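Local atomic coordinates of caspase Nc (Drosophila melanogaster, PDB entry 2FP3), a protein that acts as an initiator cysteine protease in the caspase activation cascade that leads to apoptosis, including the steroid-triggered cell death of insect metamorphosis. Residues Met117-Ser122 with Glu128-Val133; Gln261-His266 with Glu273-Lys278. The protein carries 2 engineered substitutions. All blocks are in the same frame, centred on the assembly; numbering follows the deposited sequence.

How the contacts relate
Both contacts belong to the caspase domain and lie on opposite sides of the chain's centre, their own centres about 22 Å apart and their nearest atoms about 7 Å apart, without touching. They follow one another in series. Contact 1 closes first, packing the end of helix 108-119 on strand 130-139, on one face of the mixed sheet; contact 2 then joins helix 251-266 to helix 272-284 on the opposite face, the latter helix resting through Leu276 on strand 233-237. Strand 177-181 lies between strands 130-139 and 233-237. The two contacts thus belong to the two outer layers of the helix-sheet-helix sandwich, and each is formed by sequence neighbours joined through a short connection.

Contact 1 (Met117-Ser122 with Glu128-Val133)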
ATOM      1  N   MET A 117      -2.040  11.138 -12.961  1.00 44.62           N
ATOM      2  CA  MET A 117      -2.727  12.325 -12.483  1.00 44.62           C
ATOM      3  C   MET A 117      -2.405  12.539 -10.997  1.00 43.30           C
ATOM      4  O   MET A 117      -2.218  13.665 -10.519  1.00 37.99           O
ATOM      5  CB  MET A 117      -4.232  12.125 -12.666  1.00 51.33           C
ATOM      6  CG  MET A 117      -5.011  13.361 -13.064  1.00 66.11           C
ATOM      7  SD  MET A 117      -6.781  12.983 -13.210  1.00 76.95           S
ATOM      8  CE  MET A 117      -6.806  11.964 -14.696  1.00 80.94           C
ATOM      9  N   VAL A 118      -2.344  11.438 -10.267  1.00 38.74           N
ATOM     10  CA  VAL A 118      -2.065  11.503  -8.853  1.00 39.37           C
ATOM     11  C   VAL A 118      -0.609  11.847  -8.576  1.00 41.40           C
ATOM     12  O   VAL A 118      -0.330  12.785  -7.826  1.00 43.68           O
ATOM     13  CB  VAL A 118      -2.462  10.179  -8.172  1.00 39.11           C
ATOM     14  CG1 VAL A 118      -1.909  10.122  -6.759  1.00 36.62           C
ATOM     15  CG2 VAL A 118      -3.990  10.070  -8.151  1.00 34.57           C
ATOM     16  N   THR A 119       0.319  11.123  -9.198  1.00 42.18           N
ATOM     17  CA  THR A 119       1.732  11.384  -8.961  1.00 39.24           C
ATOM     18  C   THR A 119       2.178  12.735  -9.487  1.00 39.31           C
ATOM     19  O   THR A 119       3.181  13.273  -9.034  1.00 37.92           O
ATOM     20  CB  THR A 119       2.630  10.263  -9.531  1.00 39.11           C
ATOM     21  OG1 THR A 119       2.208   9.920 -10.857  1.00 42.37           O
ATOM     22  CG2 THR A 119       2.539   9.028  -8.652  1.00 41.03           C
ATOM     23  N   SER A 120       1.421  13.289 -10.429  1.00 38.86           N
ATOM     24  CA  SER A 120       1.724  14.607 -10.981  1.00 40.19           C
ATOM     25  C   SER A 120       0.930  15.716 -10.281  1.00 40.35           C
ATOM     26  O   SER A 120       1.073  16.901 -10.606  1.00 40.27           O
ATOM     27  CB  SER A 120       1.409  14.637 -12.471  1.00 41.18           C
ATOM     28  OG  SER A 120       2.521  14.176 -13.212  1.00 49.27           O
ATOM     29  N   SER A 121       0.102  15.320  -9.317  1.00 38.72           N
ATOM     30  CA  SER A 121      -0.742  16.252  -8.584  1.00 38.62           C
ATOM     31  C   SER A 121       0.007  17.218  -7.674  1.00 39.93           C
ATOM     32  O   SER A 121       1.081  16.914  -7.144  1.00 37.77           O
ATOM     33  CB  SER A 121      -1.758  15.487  -7.725  1.00 36.87           C
ATOM     34  OG  SER A 121      -1.206  15.130  -6.458  1.00 35.24           O
ATOM     35  N   SER A 122      -0.580  18.389  -7.492  1.00 41.16           N
ATOM     36  CA  SER A 122      -0.008  19.371  -6.599  1.00 45.11           C
ATOM     37  C   SER A 122       0.038  18.689  -5.231  1.00 44.40           C
ATOM     38  O   SER A 122       0.948  18.922  -4.445  1.00 44.77           O
ATOM     39  CB  SER A 122      -0.900  20.620  -6.541  1.00 46.57           C
ATOM     40  OG  SER A 122      -2.229  20.275  -6.164  1.00 51.71           O
ATOM     41  N   GLU A 128       4.614  14.341   2.120  1.00 35.62           N
ATOM     42  CA  GLU A 128       5.802  13.778   2.732  1.00 36.94           C
ATOM     43  C   GLU A 128       5.941  12.293   2.457  1.00 36.23           C
ATOM     44  O   GLU A 128       7.036  11.752   2.578  1.00 37.72           O
ATOM     45  CB  GLU A 128       5.772  13.988   4.257  1.00 38.44           C
ATOM     46  CG  GLU A 128       5.926  15.439   4.712  1.00 38.19           C
ATOM     47  CD  GLU A 128       5.714  15.611   6.202  1.00 37.13           C
ATOM     48  OE1 GLU A 128       4.584  15.402   6.681  1.00 36.25           O
ATOM     49  OE2 GLU A 128       6.685  15.956   6.898  1.00 39.45           O
ATOM     50  N   CYS A 129       4.847  11.638   2.074  1.00 34.68           N
ATOM     51  CA  CYS A 129       4.871  10.191   1.863  1.00 35.11           C
ATOM     52  C   CYS A 129       3.814   9.688   0.872  1.00 34.85           C
ATOM     53  O   CYS A 129       2.686  10.193   0.835  1.00 35.22           O
ATOM     54  CB  CYS A 129       4.675   9.505   3.228  1.00 33.48           C
ATOM     55  SG  CYS A 129       4.539   7.705   3.215  1.00 34.50           S
ATOM     56  N   PHE A 130       4.173   8.688   0.072  1.00 33.60           N
ATOM     57  CA  PHE A 130       3.226   8.142  -0.893  1.00 32.67           C
ATOM     58  C   PHE A 130       2.978   6.650  -0.698  1.00 31.91           C
ATOM     59  O   PHE A 130       3.912   5.852  -0.662  1.00 34.08           O
ATOM     60  CB  PHE A 130       3.715   8.366  -2.321  1.00 33.08           C
ATOM     61  CG  PHE A 130       2.775   7.838  -3.362  1.00 33.25           C
ATOM     62  CD1 PHE A 130       1.702   8.609  -3.802  1.00 31.93           C
ATOM     63  CD2 PHE A 130       2.916   6.541  -3.850  1.00 33.35           C
ATOM     64  CE1 PHE A 130       0.778   8.095  -4.711  1.00 32.39           C
ATOM     65  CE2 PHE A 130       1.993   6.013  -4.763  1.00 33.94           C
ATOM     66  CZ  PHE A 130       0.924   6.789  -5.191  1.00 35.04           C
ATOM     67  N   VAL A 131       1.711   6.276  -0.577  1.00 33.34           N
ATOM     68  CA  VAL A 131       1.345   4.874  -0.421  1.00 32.45           C
ATOM     69  C   VAL A 131       0.262   4.531  -1.427  1.00 34.59           C
ATOM     70  O   VAL A 131      -0.759   5.215  -1.515  1.00 34.04           O
ATOM     71  CB  VAL A 131       0.794   4.563   0.990  1.00 32.84           C
ATOM     72  CG1 VAL A 131       0.323   3.116   1.052  1.00 32.48           C
ATOM     73  CG2 VAL A 131       1.874   4.796   2.040  1.00 34.51           C
ATOM     74  N   MET A 132       0.496   3.493  -2.217  1.00 35.40           N
ATOM     75  CA  MET A 132      -0.518   3.062  -3.170  1.00 40.48           C
ATOM     76  C   MET A 132      -0.900   1.641  -2.790  1.00 41.46           C
ATOM     77  O   MET A 132      -0.032   0.825  -2.465  1.00 40.62           O
ATOM     78  CB  MET A 132       0.008   3.074  -4.615  1.00 42.65           C
ATOM     79  CG  MET A 132      -1.002   2.486  -5.629  1.00 44.04           C
ATOM     80  SD  MET A 132      -0.380   2.191  -7.326  1.00 45.43           S
ATOM     81  CE  MET A 132       0.698   0.795  -7.070  1.00 42.50           C
ATOM     82  N   VAL A 133      -2.197   1.355  -2.786  1.00 41.97           N
ATOM     83  CA  VAL A 133      -2.649   0.008  -2.490  1.00 42.34           C
ATOM     84  C   VAL A 133      -3.549  -0.422  -3.633  1.00 43.33           C
ATOM     85  O   VAL A 133      -4.630   0.137  -3.832  1.00 45.27           O
ATOM     86  CB  VAL A 133      -3.433  -0.088  -1.165  1.00 43.07           C
ATOM     87  CG1 VAL A 133      -3.828  -1.533  -0.916  1.00 42.96           C
ATOM     88  CG2 VAL A 133      -2.579   0.411  -0.008  1.00 41.37           C
TER
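Val118 and Thr119, on the last turn of helix 108-119, meet the ring of Phe130 at the start of strand 130-139, in a small apolar contact that buries 88 Å² in all. The main touch is from Val118 CG1 to Phe130 CE1, at 3.9 Å. The methyl arrives near the plane of the ring, so it meets an edge, and the two side chains cross at about a right angle. In Phe130 CG is anti to the backbone N (chi1 -179°), which carries the ring out from the strand toward the helix. Thr119 adds its methyl more loosely, CG2 lying 4.4 Å from Phe130 CE1 in an oblique approach. Its hydroxyl serves the helix instead, OG1 being hydrogen-bonded to Leu115 O. Beyond the pair, Phe130 also meets the ring of Phe164, the two planes inclined at about 45°, and touches Leu65 of strand 62-68.

The turn after the helix has its own hydrogen bonds. Val118 O accepts two from Ser121, one from the backbone N at 3.0 Å and one from OG at 2.9 Å. The hydroxyl lies in the carbonyl plane, with a C=O...OG angle of 148°. Ser121 is the N-cap of helix 122-126, its OG bonded to Val124 N, so one serine links the end of one helix to the start of the next.

On the strand side, backbone bonds from Phe130 to Pro176 and Val178 tie its main chain to the neighbouring part of the sheet. The end of a helix thus packs on a strand of the central sheet, as in the layered alpha/beta fold of caspases. Because the last turn of helix 108-119 meets Phe130 through carbon atoms alone, the fit rests on shape and apolar burial; the hydrogen bonds of the serine turn and of the strand backbone run within or beside the two segments, not between them.

Contact 2 (Gln261-His266 with Glu273-Lys278); sequences QVMADH and EDILKK
Ile275 of helix 272-284 projects toward helix 251-266, its CG2 meeting Val262 and its CD1 lying by the backbone of His266, 4.2 Å from His266 C. Ile275 CG2 is 3.7 Å from Val262 CG1, and these two beta-branched side chains slide past each other in opposite directions. Val262 holds CG1 anti to its main-chain nitrogen (chi1 177°), and the same methyl also rests on Lys278 CB, 3.8 Å away, one turn further along the second helix.

Met263 comes to Ile275 at about a right angle. Bends at chi2 (-71°) and chi3 fold its chain so that SD lies against both methyls of the isoleucine, 3.7 Å from Ile275 CD1 and 3.8 Å from Ile275 CG2. Met263 further touches Leu96 and Phe309, while Phe259, one turn before Met263, adds to the packing on Ile275.

This consecutive helix pair belongs to the helical layer on one face of the central caspase sheet, where helix 272-284 rests on strand 233-237 through Leu276, which touches Leu234 and Cys236. The local axes approach to 9.7 Å with an angle of 134° between N-to-C directions, an inclined antiparallel pair.

At the more exposed margin, the CB of His266 is directed toward the second helix and comes 4.5 Å from Ile275 CG1. Asp265 CB lies above one face of the imidazole, toward its rim, and ND1 gives a weak hydrogen bond back to Val262 O. Lys278 starts toward Val262, but its chain bends and leads its end away, NZ forming a salt bridge with Glu281 OE1.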
ATOM      1  N   GLN A 261      -4.794  -3.568  11.449  1.00 51.08           N
ATOM      2  CA  GLN A 261      -4.851  -3.797  12.889  1.00 51.62           C
ATOM      3  C   GLN A 261      -3.511  -3.429  13.508  1.00 44.86           C
ATOM      4  O   GLN A 261      -3.460  -2.659  14.471  1.00 44.41           O
ATOM      5  CB  GLN A 261      -5.185  -5.261  13.210  1.00 59.91           C
ATOM      6  CG  GLN A 261      -6.478  -5.757  12.573  1.00 74.65           C
ATOM      7  CD  GLN A 261      -6.887  -7.150  13.045  1.00 81.69           C
ATOM      8  OE1 GLN A 261      -6.063  -8.068  13.111  1.00 85.24           O
ATOM      9  NE2 GLN A 261      -8.171  -7.313  13.358  1.00 85.53           N
ATOM     10  N   VAL A 262      -2.433  -3.979  12.946  1.00 39.93           N
ATOM     11  CA  VAL A 262      -1.073  -3.726  13.431  1.00 38.30           C
ATOM     12  C   VAL A 262      -0.713  -2.246  13.314  1.00 38.86           C
ATOM     13  O   VAL A 262      -0.037  -1.688  14.178  1.00 37.96           O
ATOM     14  CB  VAL A 262      -0.030  -4.553  12.636  1.00 36.13           C
ATOM     15  CG1 VAL A 262       1.390  -4.206  13.104  1.00 31.59           C
ATOM     16  CG2 VAL A 262      -0.312  -6.046  12.809  1.00 32.79           C
ATOM     17  N   MET A 263      -1.148  -1.615  12.227  1.00 39.25           N
ATOM     18  CA  MET A 263      -0.889  -0.200  12.035  1.00 42.22           C
ATOM     19  C   MET A 263      -1.610   0.566  13.150  1.00 44.17           C
ATOM     20  O   MET A 263      -1.018   1.419  13.805  1.00 45.99           O
ATOM     21  CB  MET A 263      -1.408   0.251  10.663  1.00 42.91           C
ATOM     22  CG  MET A 263      -0.499  -0.088   9.494  1.00 42.31           C
ATOM     23  SD  MET A 263       1.002   0.931   9.498  1.00 41.47           S
ATOM     24  CE  MET A 263       0.375   2.411   8.693  1.00 40.00           C
ATOM     25  N   ALA A 264      -2.881   0.240  13.370  1.00 43.72           N
ATOM     26  CA  ALA A 264      -3.683   0.899  14.395  1.00 45.39           C
ATOM     27  C   ALA A 264      -3.063   0.842  15.785  1.00 46.94           C
ATOM     28  O   ALA A 264      -3.106   1.824  16.526  1.00 49.64           O
ATOM     29  CB  ALA A 264      -5.072   0.290  14.435  1.00 42.71           C
ATOM     30  N   ASP A 265      -2.483  -0.302  16.141  1.00 48.85           N
ATOM     31  CA  ASP A 265      -1.887  -0.451  17.462  1.00 47.76           C
ATOM     32  C   ASP A 265      -0.428  -0.034  17.579  1.00 45.40           C
ATOM     33  O   ASP A 265       0.027   0.317  18.669  1.00 45.11           O
ATOM     34  CB  ASP A 265      -2.043  -1.896  17.951  1.00 53.38           C
ATOM     35  CG  ASP A 265      -3.512  -2.342  18.024  1.00 61.08           C
ATOM     36  OD1 ASP A 265      -4.347  -1.580  18.567  1.00 63.12           O
ATOM     37  OD2 ASP A 265      -3.830  -3.456  17.548  1.00 60.79           O
ATOM     38  N   HIS A 266       0.313  -0.029  16.474  1.00 42.65           N
ATOM     39  CA  HIS A 266       1.723   0.320  16.573  1.00 39.81           C
ATOM     40  C   HIS A 266       2.286   1.474  15.749  1.00 38.29           C
ATOM     41  O   HIS A 266       3.436   1.856  15.946  1.00 39.45           O
ATOM     42  CB  HIS A 266       2.556  -0.927  16.304  1.00 41.34           C
ATOM     43  CG  HIS A 266       2.198  -2.084  17.177  1.00 43.92           C
ATOM     44  ND1 HIS A 266       1.491  -3.175  16.713  1.00 44.71           N
ATOM     45  CD2 HIS A 266       2.427  -2.310  18.491  1.00 43.34           C
ATOM     46  CE1 HIS A 266       1.303  -4.023  17.707  1.00 44.31           C
ATOM     47  NE2 HIS A 266       1.862  -3.522  18.796  1.00 44.80           N
ATOM     48  N   GLU A 273       8.786  -0.894   8.409  1.00 37.31           N
ATOM     49  CA  GLU A 273       9.363  -2.213   8.209  1.00 37.65           C
ATOM     50  C   GLU A 273       9.129  -3.166   9.372  1.00 37.07           C
ATOM     51  O   GLU A 273       8.979  -4.376   9.158  1.00 35.22           O
ATOM     52  CB  GLU A 273      10.848  -2.117   7.873  1.00 36.26           C
ATOM     53  CG  GLU A 273      11.068  -1.675   6.444  1.00 38.94           C
ATOM     54  CD  GLU A 273      12.493  -1.853   5.979  1.00 41.78           C
ATOM     55  OE1 GLU A 273      12.907  -3.005   5.743  1.00 43.92           O
ATOM     56  OE2 GLU A 273      13.199  -0.838   5.844  1.00 41.00           O
ATOM     57  N   ASP A 274       9.078  -2.629  10.590  1.00 35.21           N
ATOM     58  CA  ASP A 274       8.810  -3.467  11.758  1.00 34.28           C
ATOM     59  C   ASP A 274       7.352  -3.912  11.682  1.00 34.40           C
ATOM     60  O   ASP A 274       7.014  -5.069  11.939  1.00 35.39           O
ATOM     61  CB  ASP A 274       9.038  -2.680  13.050  1.00 34.00           C
ATOM     62  CG  ASP A 274      10.430  -2.861  13.609  1.00 32.09           C
ATOM     63  OD1 ASP A 274      11.351  -3.203  12.841  1.00 35.11           O
ATOM     64  OD2 ASP A 274      10.606  -2.653  14.823  1.00 36.70           O
ATOM     65  N   ILE A 275       6.491  -2.974  11.312  1.00 34.59           N
ATOM     66  CA  ILE A 275       5.075  -3.248  11.191  1.00 36.31           C
ATOM     67  C   ILE A 275       4.806  -4.312  10.127  1.00 36.99           C
ATOM     68  O   ILE A 275       3.969  -5.185  10.330  1.00 35.38           O
ATOM     69  CB  ILE A 275       4.313  -1.941  10.876  1.00 36.70           C
ATOM     70  CG1 ILE A 275       4.216  -1.107  12.163  1.00 40.78           C
ATOM     71  CG2 ILE A 275       2.934  -2.249  10.304  1.00 34.13           C
ATOM     72  CD1 ILE A 275       3.654   0.298  11.972  1.00 42.30           C
ATOM     73  N   LEU A 276       5.523  -4.243   9.003  1.00 36.95           N
ATOM     74  CA  LEU A 276       5.355  -5.218   7.922  1.00 36.49           C
ATOM     75  C   LEU A 276       5.800  -6.599   8.387  1.00 38.32           C
ATOM     76  O   LEU A 276       5.179  -7.590   8.038  1.00 41.09           O
ATOM     77  CB  LEU A 276       6.150  -4.809   6.669  1.00 34.15           C
ATOM     78  CG  LEU A 276       5.644  -3.587   5.895  1.00 34.54           C
ATOM     79  CD1 LEU A 276       6.572  -3.270   4.746  1.00 34.04           C
ATOM     80  CD2 LEU A 276       4.245  -3.844   5.375  1.00 31.91           C
ATOM     81  N   LYS A 277       6.879  -6.675   9.161  1.00 40.01           N
ATOM     82  CA  LYS A 277       7.322  -7.970   9.667  1.00 39.36           C
ATOM     83  C   LYS A 277       6.255  -8.486  10.633  1.00 39.48           C
ATOM     84  O   LYS A 277       5.923  -9.668  10.608  1.00 38.00           O
ATOM     85  CB  LYS A 277       8.657  -7.868  10.397  1.00 37.16           C
ATOM     86  CG  LYS A 277       9.868  -7.634   9.503  1.00 37.31           C
ATOM     87  CD  LYS A 277      11.091  -7.408  10.382  1.00 38.91           C
ATOM     88  CE  LYS A 277      12.201  -6.674   9.668  1.00 39.58           C
ATOM     89  NZ  LYS A 277      11.833  -5.320   9.247  1.00 39.40           N
ATOM     90  N   LYS A 278       5.714  -7.594  11.464  1.00 41.79           N
ATOM     91  CA  LYS A 278       4.662  -7.966  12.415  1.00 45.37           C
ATOM     92  C   LYS A 278       3.444  -8.439  11.637  1.00 43.36           C
ATOM     93  O   LYS A 278       2.809  -9.421  11.997  1.00 44.22           O
ATOM     94  CB  LYS A 278       4.251  -6.775  13.284  1.00 51.21           C
ATOM     95  CG  LYS A 278       4.304  -7.029  14.790  1.00 61.66           C
ATOM     96  CD  LYS A 278       3.374  -8.148  15.232  1.00 67.88           C
ATOM     97  CE  LYS A 278       3.580  -8.466  16.711  1.00 72.30           C
ATOM     98  NZ  LYS A 278       2.893  -9.719  17.129  1.00 75.26           N
TER